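Local coordinates for thiamin pyrophosphokinase (Geobacillus thermodenitrificans, PDB 3K94), which probably catalyses the transfer of a pyrophosphate group from ATP to thiamine, making thiamine diphosphate, the cofactor form of vitamin B1, at residues 85-88 with 89-93; 134-138 with 139-143. One frame throughout, in Å; residues are numbered along the deposited sequence.

Contact 1. Residues 85-88 with 89-93; sequences LDWA and VEQTA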
ATOM      1  N   LEU B  85       6.581  17.568   3.089  1.00 27.18           N
ATOM      2  CA  LEU B  85       7.329  16.845   4.108  1.00 23.95           C
ATOM      3  C   LEU B  85       8.758  17.383   4.253  1.00 25.91           C
ATOM      4  O   LEU B  85       9.250  17.533   5.373  1.00 25.48           O
ATOM      5  CB  LEU B  85       7.345  15.346   3.835  1.00 25.81           C
ATOM      6  CG  LEU B  85       8.055  14.522   4.910  1.00 24.44           C
ATOM      7  CD1 LEU B  85       7.361  14.622   6.278  1.00 23.42           C
ATOM      8  CD2 LEU B  85       8.159  13.102   4.450  1.00 24.71           C
ATOM      9  N   ASP B  86       9.410  17.672   3.125  1.00 24.95           N
ATOM     10  CA  ASP B  86      10.743  18.266   3.135  1.00 23.69           C
ATOM     11  C   ASP B  86      10.774  19.507   4.052  1.00 29.05           C
ATOM     12  O   ASP B  86      11.732  19.735   4.793  1.00 31.98           O
ATOM     13  CB  ASP B  86      11.155  18.655   1.713  1.00 26.87           C
ATOM     14  CG  ASP B  86      11.533  17.462   0.849  1.00 28.85           C
ATOM     15  OD1 ASP B  86      11.750  16.351   1.390  1.00 30.16           O
ATOM     16  OD2 ASP B  86      11.611  17.641  -0.386  1.00 27.97           O
ATOM     17  N   TRP B  87       9.712  20.301   4.005  1.00 26.82           N
ATOM     18  CA  TRP B  87       9.616  21.487   4.842  1.00 22.60           C
ATOM     19  C   TRP B  87       9.342  21.082   6.289  1.00 26.84           C
ATOM     20  O   TRP B  87      10.064  21.478   7.207  1.00 30.48           O
ATOM     21  CB  TRP B  87       8.537  22.450   4.310  1.00 24.72           C
ATOM     22  CG  TRP B  87       8.195  23.569   5.269  1.00 24.91           C
ATOM     23  CD1 TRP B  87       8.870  24.754   5.426  1.00 22.95           C
ATOM     24  CD2 TRP B  87       7.111  23.599   6.213  1.00 27.76           C
ATOM     25  NE1 TRP B  87       8.276  25.507   6.411  1.00 21.83           N
ATOM     26  CE2 TRP B  87       7.196  24.828   6.907  1.00 28.80           C
ATOM     27  CE3 TRP B  87       6.085  22.706   6.545  1.00 31.52           C
ATOM     28  CZ2 TRP B  87       6.292  25.186   7.911  1.00 33.71           C
ATOM     29  CZ3 TRP B  87       5.181  23.069   7.537  1.00 31.01           C
ATOM     30  CH2 TRP B  87       5.295  24.295   8.209  1.00 34.12           C
ATOM     31  N   ALA B  88       8.301  20.283   6.487  1.00 28.17           N
ATOM     32  CA  ALA B  88       7.929  19.796   7.816  1.00 25.30           C
ATOM     33  C   ALA B  88       9.107  19.272   8.639  1.00 28.01           C
ATOM     34  O   ALA B  88       9.216  19.580   9.823  1.00 30.01           O
ATOM     35  CB  ALA B  88       6.858  18.714   7.699  1.00 21.68           C
ATOM     36  N   VAL B  89       9.975  18.464   8.034  1.00 25.06           N
ATOM     37  CA  VAL B  89      11.081  17.878   8.799  1.00 30.50           C
ATOM     38  C   VAL B  89      12.124  18.896   9.272  1.00 34.57           C
ATOM     39  O   VAL B  89      13.052  18.535   9.991  1.00 37.03           O
ATOM     40  CB  VAL B  89      11.815  16.755   8.035  1.00 30.24           C
ATOM     41  CG1 VAL B  89      10.848  15.649   7.661  1.00 31.74           C
ATOM     42  CG2 VAL B  89      12.531  17.316   6.809  1.00 27.10           C
ATOM     43  N   GLU B  90      11.971  20.155   8.870  1.00 35.49           N
ATOM     44  CA  GLU B  90      12.861  21.219   9.330  1.00 39.14           C
ATOM     45  C   GLU B  90      12.314  21.988  10.526  1.00 39.19           C
ATOM     46  O   GLU B  90      13.002  22.851  11.075  1.00 40.00           O
ATOM     47  CB  GLU B  90      13.150  22.218   8.207  1.00 40.34           C
ATOM     48  CG  GLU B  90      13.943  21.658   7.055  1.00 42.40           C
ATOM     49  CD  GLU B  90      14.195  22.694   5.981  1.00 47.44           C
ATOM     50  OE1 GLU B  90      15.102  22.472   5.156  1.00 52.80           O
ATOM     51  OE2 GLU B  90      13.492  23.730   5.960  1.00 45.70           O
ATOM     52  N   GLN B  91      11.081  21.688  10.923  1.00 36.37           N
ATOM     53  CA  GLN B  91      10.400  22.490  11.934  1.00 37.76           C
ATOM     54  C   GLN B  91      10.586  22.014  13.374  1.00 41.90           C
ATOM     55  O   GLN B  91      10.045  22.610  14.307  1.00 44.01           O
ATOM     56  CB  GLN B  91       8.908  22.585  11.600  1.00 36.58           C
ATOM     57  CG  GLN B  91       8.650  23.064  10.181  1.00 37.07           C
ATOM     58  CD  GLN B  91       9.432  24.331   9.853  1.00 38.21           C
ATOM     59  OE1 GLN B  91       9.501  25.259  10.662  1.00 35.93           O
ATOM     60  NE2 GLN B  91      10.021  24.371   8.668  1.00 37.77           N
ATOM     61  N   THR B  92      11.342  20.942  13.555  1.00 43.00           N
ATOM     62  CA  THR B  92      11.519  20.367  14.882  1.00 51.80           C
ATOM     63  C   THR B  92      10.182  20.030  15.558  1.00 49.71           C
ATOM     64  O   THR B  92       9.932  20.398  16.708  1.00 49.11           O
ATOM     65  CB  THR B  92      12.354  21.293  15.790  1.00 58.90           C
ATOM     66  OG1 THR B  92      11.554  22.400  16.231  1.00 63.91           O
ATOM     67  CG2 THR B  92      13.583  21.805  15.039  1.00 58.53           C
ATOM     68  N   ALA B  93       9.330  19.321  14.829  1.00 44.25           N
ATOM     69  CA  ALA B  93       8.073  18.822  15.369  1.00 37.09           C
ATOM     70  C   ALA B  93       8.333  17.506  16.099  1.00 36.56           C
ATOM     71  O   ALA B  93       9.236  16.757  15.736  1.00 39.40           O
ATOM     72  CB  ALA B  93       7.063  18.620  14.243  1.00 32.83           C
TER
HETATM   73  O   HOH W   1      10.069  18.350  12.353  1.00 47.90           O
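Gln91 folds its amide over the indole of Trp87, and the two flat groups stack with their planes 22° apart. NE2 lies 3.1 Å from NE1 of Trp87; both are donors, so this is a stacking contact and not a bond. Nearer the backbone on the same side chain, CG makes a CH-pi contact, 4.0 Å from the centroid of the six-membered ring of Trp87 and almost straight over its face. The bend at chi2 of Gln91 (-50°) brings the chain back over the helix end, where NE2 donates to Trp87 O at 3.2 Å, with that oxygen close to the amide plane. Trp87 O takes a second bond from Glu90 N (2.9 Å), and the two donors reach it from opposite faces of its carbonyl plane. Two further backbone bonds run across the helix end: Val89 N to Leu85 O, the last helical i+4 link here, and Gln91 N to Ala88 O at 3.0 Å. A water extends the chain of bonds, donating to Ala88 O and accepting from Ala93 N. The apolar part is small: Val89 CG1 lies 3.9 Å from Leu85 CD1, beside Tyr119, whose hydroxyl is hydrogen-bonded to Asp86 OD1. The whole is a helix C-terminus unwinding through a type I beta turn, Ala88 to Gln91, in the catalytic domain.

Contact 2. Residues 134-138 with 139-143; sequences TVHLP and GTYTV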
ATOM      1  N   THR B 134       4.500   3.167   9.870  1.00 18.94           N
ATOM      2  CA  THR B 134       5.737   3.803  10.286  1.00 18.93           C
ATOM      3  C   THR B 134       6.922   2.928   9.888  1.00 22.81           C
ATOM      4  O   THR B 134       6.790   1.708   9.744  1.00 24.89           O
ATOM      5  CB  THR B 134       5.793   4.033  11.822  1.00 23.74           C
ATOM      6  OG1 THR B 134       5.576   2.794  12.522  1.00 26.56           O
ATOM      7  CG2 THR B 134       4.756   5.050  12.265  1.00 25.29           C
ATOM      8  N   VAL B 135       8.082   3.553   9.710  1.00 22.12           N
ATOM      9  CA  VAL B 135       9.315   2.813   9.444  1.00 23.21           C
ATOM     10  C   VAL B 135      10.353   3.209  10.488  1.00 23.77           C
ATOM     11  O   VAL B 135      10.326   4.330  11.001  1.00 23.88           O
ATOM     12  CB  VAL B 135       9.847   3.059   8.008  1.00 28.05           C
ATOM     13  CG1 VAL B 135       8.784   2.675   6.965  1.00 26.64           C
ATOM     14  CG2 VAL B 135      10.253   4.500   7.845  1.00 27.94           C
ATOM     15  N   HIS B 136      11.264   2.297  10.804  1.00 21.90           N
ATOM     16  CA  HIS B 136      12.149   2.486  11.953  1.00 23.73           C
ATOM     17  C   HIS B 136      13.586   2.037  11.708  1.00 23.31           C
ATOM     18  O   HIS B 136      13.835   1.027  11.037  1.00 22.50           O
ATOM     19  CB  HIS B 136      11.598   1.728  13.167  1.00 25.69           C
ATOM     20  CG  HIS B 136      10.237   2.177  13.585  1.00 26.16           C
ATOM     21  ND1 HIS B 136       9.083   1.551  13.163  1.00 24.26           N
ATOM     22  CD2 HIS B 136       9.842   3.204  14.373  1.00 25.60           C
ATOM     23  CE1 HIS B 136       8.036   2.169  13.681  1.00 23.27           C
ATOM     24  NE2 HIS B 136       8.469   3.184  14.407  1.00 29.13           N
ATOM     25  N   LEU B 137      14.517   2.777  12.299  1.00 18.29           N
ATOM     26  CA  LEU B 137      15.921   2.392  12.340  1.00 20.58           C
ATOM     27  C   LEU B 137      16.173   1.661  13.660  1.00 20.05           C
ATOM     28  O   LEU B 137      15.305   1.647  14.533  1.00 22.04           O
ATOM     29  CB  LEU B 137      16.804   3.639  12.213  1.00 23.95           C
ATOM     30  CG  LEU B 137      16.573   4.444  10.914  1.00 25.75           C
ATOM     31  CD1 LEU B 137      17.512   5.643  10.811  1.00 25.01           C
ATOM     32  CD2 LEU B 137      16.703   3.566   9.656  1.00 19.48           C
ATOM     33  N   PRO B 138      17.356   1.041  13.817  1.00 25.13           N
ATOM     34  CA  PRO B 138      17.582   0.298  15.061  1.00 30.45           C
ATOM     35  C   PRO B 138      17.369   1.142  16.318  1.00 31.40           C
ATOM     36  O   PRO B 138      17.632   2.352  16.343  1.00 30.90           O
ATOM     37  CB  PRO B 138      19.042  -0.156  14.937  1.00 33.53           C
ATOM     38  CG  PRO B 138      19.250  -0.293  13.449  1.00 31.60           C
ATOM     39  CD  PRO B 138      18.455   0.852  12.850  1.00 27.03           C
ATOM     40  N   GLY B 139      16.867   0.484  17.357  1.00 26.42           N
ATOM     41  CA  GLY B 139      16.572   1.131  18.622  1.00 26.38           C
ATOM     42  C   GLY B 139      15.498   0.340  19.341  1.00 27.05           C
ATOM     43  O   GLY B 139      15.164  -0.772  18.926  1.00 29.71           O
ATOM     44  N   THR B 140      14.979   0.899  20.426  1.00 21.13           N
ATOM     45  CA  THR B 140      13.869   0.309  21.157  1.00 26.02           C
ATOM     46  C   THR B 140      12.713   1.280  21.075  1.00 27.51           C
ATOM     47  O   THR B 140      12.892   2.487  21.254  1.00 25.77           O
ATOM     48  CB  THR B 140      14.213   0.085  22.650  1.00 27.52           C
ATOM     49  OG1 THR B 140      15.319  -0.818  22.769  1.00 32.10           O
ATOM     50  CG2 THR B 140      13.032  -0.493  23.384  1.00 20.91           C
ATOM     51  N   TYR B 141      11.522   0.763  20.812  1.00 19.88           N
ATOM     52  CA  TYR B 141      10.374   1.626  20.585  1.00 20.46           C
ATOM     53  C   TYR B 141       9.212   1.139  21.403  1.00 22.48           C
ATOM     54  O   TYR B 141       9.075  -0.060  21.625  1.00 27.97           O
ATOM     55  CB  TYR B 141      10.002   1.623  19.099  1.00 23.70           C
ATOM     56  CG  TYR B 141      11.119   2.121  18.215  1.00 24.35           C
ATOM     57  CD1 TYR B 141      11.299   3.489  18.001  1.00 29.22           C
ATOM     58  CD2 TYR B 141      12.007   1.233  17.611  1.00 21.92           C
ATOM     59  CE1 TYR B 141      12.328   3.956  17.206  1.00 28.69           C
ATOM     60  CE2 TYR B 141      13.041   1.689  16.810  1.00 22.91           C
ATOM     61  CZ  TYR B 141      13.197   3.054  16.618  1.00 26.51           C
ATOM     62  OH  TYR B 141      14.216   3.524  15.825  1.00 27.45           O
ATOM     63  N   THR B 142       8.364   2.055  21.844  1.00 23.90           N
ATOM     64  CA  THR B 142       7.174   1.665  22.586  1.00 29.58           C
ATOM     65  C   THR B 142       5.997   1.465  21.657  1.00 29.54           C
ATOM     66  O   THR B 142       5.960   1.994  20.543  1.00 27.23           O
ATOM     67  CB  THR B 142       6.760   2.723  23.644  1.00 28.77           C
ATOM     68  OG1 THR B 142       6.438   3.952  22.983  1.00 28.66           O
ATOM     69  CG2 THR B 142       7.882   2.958  24.639  1.00 26.31           C
ATOM     70  N   VAL B 143       5.031   0.695  22.140  1.00 23.30           N
ATOM     71  CA  VAL B 143       3.763   0.528  21.473  1.00 22.26           C
ATOM     72  C   VAL B 143       2.748   0.610  22.607  1.00 24.82           C
ATOM     73  O   VAL B 143       2.862  -0.119  23.586  1.00 30.62           O
ATOM     74  CB  VAL B 143       3.699  -0.863  20.785  1.00 33.39           C
ATOM     75  CG1 VAL B 143       2.330  -1.122  20.204  1.00 32.95           C
ATOM     76  CG2 VAL B 143       4.764  -0.972  19.714  1.00 32.95           C
TER
HETATM   77  O   HOH W   2      13.947   5.485  13.387  1.00 22.15           O
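Tyr141 reaches back across the turn to His136 and the backbone of Leu137. Pro138 and Gly139 carry the chain round beside the phenol, with Pro138 O 3.6 Å from Tyr141 OH. At the backbone angles of Gly139, phi 155° with psi nearly extended, a CB would be jammed against Pro138 O. The Tyr141 ring presents one face to the imidazole edge: His136 CD2 stands over the ring centre, 3.8 Å from Tyr141 CE1. The centroids of the two rings are 4.7 Å apart and their planes meet at 51°, an inclined edge-to-face pair rather than a strict T. His136 CB adds an aliphatic contact, 3.9 Å from Tyr141 CE2. The two side chains run past one another in opposite directions. Tyr141 has CG beside its backbone N (chi1 -60°), which swings the phenol toward the turn. There Tyr141 OH donates a very short bond, 2.5 Å, to Leu137 O, which lies in the plane of the phenol ring; the hydroxyl sits above the plane of the Leu137 carbonyl. A water donates to Tyr141 OH from 3.1 Å and accepts from Leu137 N. A phenylalanine in place of Tyr141 would probably keep the ring against His136 but leave Leu137 O and the water without their hydroxyl partner. Phe197 also meets both rings. The chemistry is therefore mixed: aromatic packing sets the side chains against each other, while one hydroxyl, acting as both donor and acceptor, ties the phenol to the backbone at the bend.

In the fold
Contact 1 comes first along the chain, at the end of helix 80-88 and in the loop leading to strand 97-99; contact 2 follows, where strand 131-136 turns into strand 139-144. Their centres are 20 Å apart and their nearest atoms about 9 Å, so they do not touch. The large mixed sheet relates them: strands 97-99 and 131-136 both belong to it, with strand 125-128 between. Contact 1 ends a helix of the catalytic domain through a turn, whereas contact 2 reverses the chain between the mixed sheet and a three-stranded antiparallel sheet. The latter belongs to the part named for vitamin B1 binding, which probably holds thiamine.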